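Local structure of glutaredoxin 2 (Salmonella enterica subsp. enterica serovar Typhimurium, 3IR4) at residues R155-L160 with T195-Y200. The protein binds glutathione and, as a glutaredoxin with a glutathione S-transferase-like fold, probably catalyses glutathione-dependent thiol-disulfide exchange. Numbering follows the deposited sequence.
Sequences RLLDKL and TKVADY
D158, near the C-terminal end of helix 143-160, reaches the first turn of helix 195-208 and sets its carboxylate against the backbone there. Its OD1 accepts two hydrogen bonds, both weak in geometry. K196 N lies 2.8 Å from D158 OD1, with an N-H...O angle of 128°. V197 N is 3.3 Å from the same D158 OD1, at a straighter 142°. CG of D158 is anti to the backbone N, beside the carbonyl carbon.

The second carboxylate oxygen works through solvent. A water donates to D158 OD2 (2.9 Å) and accepts from K196 NZ, linking the two charged groups without direct contact; D158 OD2 and K196 NZ stay 5.2 Å apart. The lysine chain, extended beyond CG, crosses the aspartate side chain at about a right angle, and its methylene carbon CD passes 3.2 Å from the backbone oxygen D158 O.

Apolar contact is lighter. V197 turns CG2 against the backbone of D158, 3.7 Å from D158 CA, while V197 CG1 and CG2 each lie 4.2 Å from L157 CD2. L157 continues inward to L178 and L182 of helix 173-185 and to I89 and W92 of helix 87-97, so the contact runs from an exposed polar edge into the core of the all-helical C-terminal domain.

The axes of 155-160 and 195-200 approach to 8.1 Å, with 70° between these segments, bringing one acidic side chain from a neighbouring helix to amides of a helix N-terminus. There the positive end of the helix dipole and the water-linked ammonium of K196 would both be expected to favour an ionised D158.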
loop_
_atom_site.group_PDB
_atom_site.type_symbol
_atom_site.label_atom_id
_atom_site.label_comp_id
_atom_site.label_asym_id
_atom_site.label_seq_id
_atom_site.Cartn_x
_atom_site.Cartn_y
_atom_site.Cartn_z
ATOM N N ARG A 155 -14.469 -5.485 -11.865
ATOM C CA ARG A 155 -14.929 -6.541 -12.764
ATOM C C ARG A 155 -13.993 -6.690 -13.986
ATOM O O ARG A 155 -13.797 -7.793 -14.472
ATOM C CB ARG A 155 -16.389 -6.355 -13.181
ATOM C CG ARG A 155 -17.385 -6.576 -12.045
ATOM C CD ARG A 155 -18.804 -6.763 -12.515
ATOM N NE ARG A 155 -19.218 -5.719 -13.454
ATOM C CZ ARG A 155 -19.741 -4.545 -13.106
ATOM N NH1 ARG A 155 -20.080 -3.671 -14.049
ATOM N NH2 ARG A 155 -19.929 -4.235 -11.828
ATOM N N LEU A 156 -13.432 -5.593 -14.484
ATOM C CA LEU A 156 -12.464 -5.689 -15.589
ATOM C C LEU A 156 -11.171 -6.296 -15.047
ATOM O O LEU A 156 -10.594 -7.179 -15.652
ATOM C CB LEU A 156 -12.225 -4.342 -16.263
ATOM C CG LEU A 156 -11.139 -4.347 -17.359
ATOM C CD1 LEU A 156 -11.427 -5.327 -18.498
ATOM C CD2 LEU A 156 -10.947 -2.939 -17.917
ATOM N N LEU A 157 -10.691 -5.790 -13.911
ATOM C CA LEU A 157 -9.470 -6.315 -13.322
ATOM C C LEU A 157 -9.527 -7.833 -13.157
ATOM O O LEU A 157 -8.567 -8.553 -13.419
ATOM C CB LEU A 157 -9.168 -5.679 -11.958
ATOM C CG LEU A 157 -7.888 -6.168 -11.271
ATOM C CD1 LEU A 157 -6.643 -5.761 -12.020
ATOM C CD2 LEU A 157 -7.843 -5.655 -9.821
ATOM N N ASP A 158 -10.679 -8.321 -12.757
ATOM C CA ASP A 158 -10.892 -9.744 -12.577
ATOM C C ASP A 158 -10.480 -10.567 -13.796
ATOM O O ASP A 158 -9.974 -11.670 -13.670
ATOM C CB ASP A 158 -12.377 -9.974 -12.271
ATOM C CG ASP A 158 -12.674 -11.388 -11.834
ATOM O OD1 ASP A 158 -12.242 -11.746 -10.722
ATOM O OD2 ASP A 158 -13.397 -12.108 -12.580
ATOM N N LYS A 159 -10.785 -10.044 -14.971
ATOM C CA LYS A 159 -10.476 -10.743 -16.221
ATOM C C LYS A 159 -9.000 -10.685 -16.605
ATOM O O LYS A 159 -8.545 -11.454 -17.448
ATOM C CB LYS A 159 -11.356 -10.170 -17.321
ATOM C CG LYS A 159 -12.859 -10.347 -17.016
ATOM C CD LYS A 159 -13.736 -9.752 -18.071
ATOM C CE LYS A 159 -15.228 -9.910 -17.737
ATOM N NZ LYS A 159 -15.635 -9.226 -16.457
ATOM N N LEU A 160 -8.250 -9.795 -15.975
ATOM C CA LEU A 160 -6.842 -9.564 -16.263
ATOM C C LEU A 160 -5.894 -10.265 -15.307
ATOM O O LEU A 160 -4.731 -10.457 -15.647
ATOM C CB LEU A 160 -6.532 -8.071 -16.250
ATOM C CG LEU A 160 -7.435 -7.186 -17.121
ATOM C CD1 LEU A 160 -6.962 -5.729 -16.964
ATOM C CD2 LEU A 160 -7.547 -7.669 -18.590
ATOM N N THR A 195 -14.327 -12.821 -7.901
ATOM C CA THR A 195 -13.620 -14.035 -7.420
ATOM C C THR A 195 -12.108 -13.969 -7.588
ATOM O O THR A 195 -11.384 -14.223 -6.632
ATOM C CB THR A 195 -14.148 -15.271 -8.133
ATOM O OG1 THR A 195 -15.529 -15.377 -7.843
ATOM C CG2 THR A 195 -13.385 -16.551 -7.700
ATOM N N LYS A 196 -11.637 -13.676 -8.800
ATOM C CA LYS A 196 -10.194 -13.712 -9.034
ATOM C C LYS A 196 -9.504 -12.579 -8.271
ATOM O O LYS A 196 -8.370 -12.738 -7.801
ATOM C CB LYS A 196 -9.841 -13.630 -10.512
ATOM C CG LYS A 196 -10.329 -14.844 -11.277
ATOM C CD LYS A 196 -10.168 -14.775 -12.755
ATOM C CE LYS A 196 -10.934 -15.912 -13.438
ATOM N NZ LYS A 196 -10.674 -15.840 -14.868
ATOM N N VAL A 197 -10.156 -11.416 -8.163
ATOM C CA VAL A 197 -9.595 -10.308 -7.431
ATOM C C VAL A 197 -9.473 -10.680 -5.964
ATOM O O VAL A 197 -8.441 -10.461 -5.346
ATOM C CB VAL A 197 -10.404 -9.016 -7.611
ATOM C CG1 VAL A 197 -9.709 -7.881 -6.851
ATOM C CG2 VAL A 197 -10.607 -8.668 -9.093
ATOM N N ALA A 198 -10.546 -11.239 -5.408
ATOM C CA ALA A 198 -10.542 -11.663 -4.001
ATOM C C ALA A 198 -9.489 -12.718 -3.726
ATOM O O ALA A 198 -8.788 -12.677 -2.709
ATOM C CB ALA A 198 -11.905 -12.190 -3.572
ATOM N N ASP A 199 -9.357 -13.688 -4.641
ATOM C CA ASP A 199 -8.348 -14.743 -4.464
ATOM C C ASP A 199 -6.924 -14.212 -4.495
ATOM O O ASP A 199 -6.067 -14.663 -3.761
ATOM C CB ASP A 199 -8.491 -15.808 -5.540
ATOM C CG ASP A 199 -9.694 -16.681 -5.384
ATOM O OD1 ASP A 199 -10.360 -16.650 -4.335
ATOM O OD2 ASP A 199 -9.932 -17.487 -6.318
ATOM N N TYR A 200 -6.689 -13.274 -5.397
ATOM C CA TYR A 200 -5.363 -12.633 -5.513
ATOM C C TYR A 200 -5.092 -11.824 -4.238
ATOM O O TYR A 200 -4.020 -11.923 -3.634
ATOM C CB TYR A 200 -5.357 -11.745 -6.769
ATOM C CG TYR A 200 -4.114 -10.912 -6.923
ATOM C CD1 TYR A 200 -4.016 -9.640 -6.361
ATOM C CD2 TYR A 200 -3.014 -11.415 -7.585
ATOM C CE1 TYR A 200 -2.887 -8.891 -6.506
ATOM C CE2 TYR A 200 -1.870 -10.660 -7.728
ATOM C CZ TYR A 200 -1.793 -9.416 -7.167
ATOM O OH TYR A 200 -0.673 -8.632 -7.276
HETATM O O HOH W 1 -12.632 -13.564 -14.968
#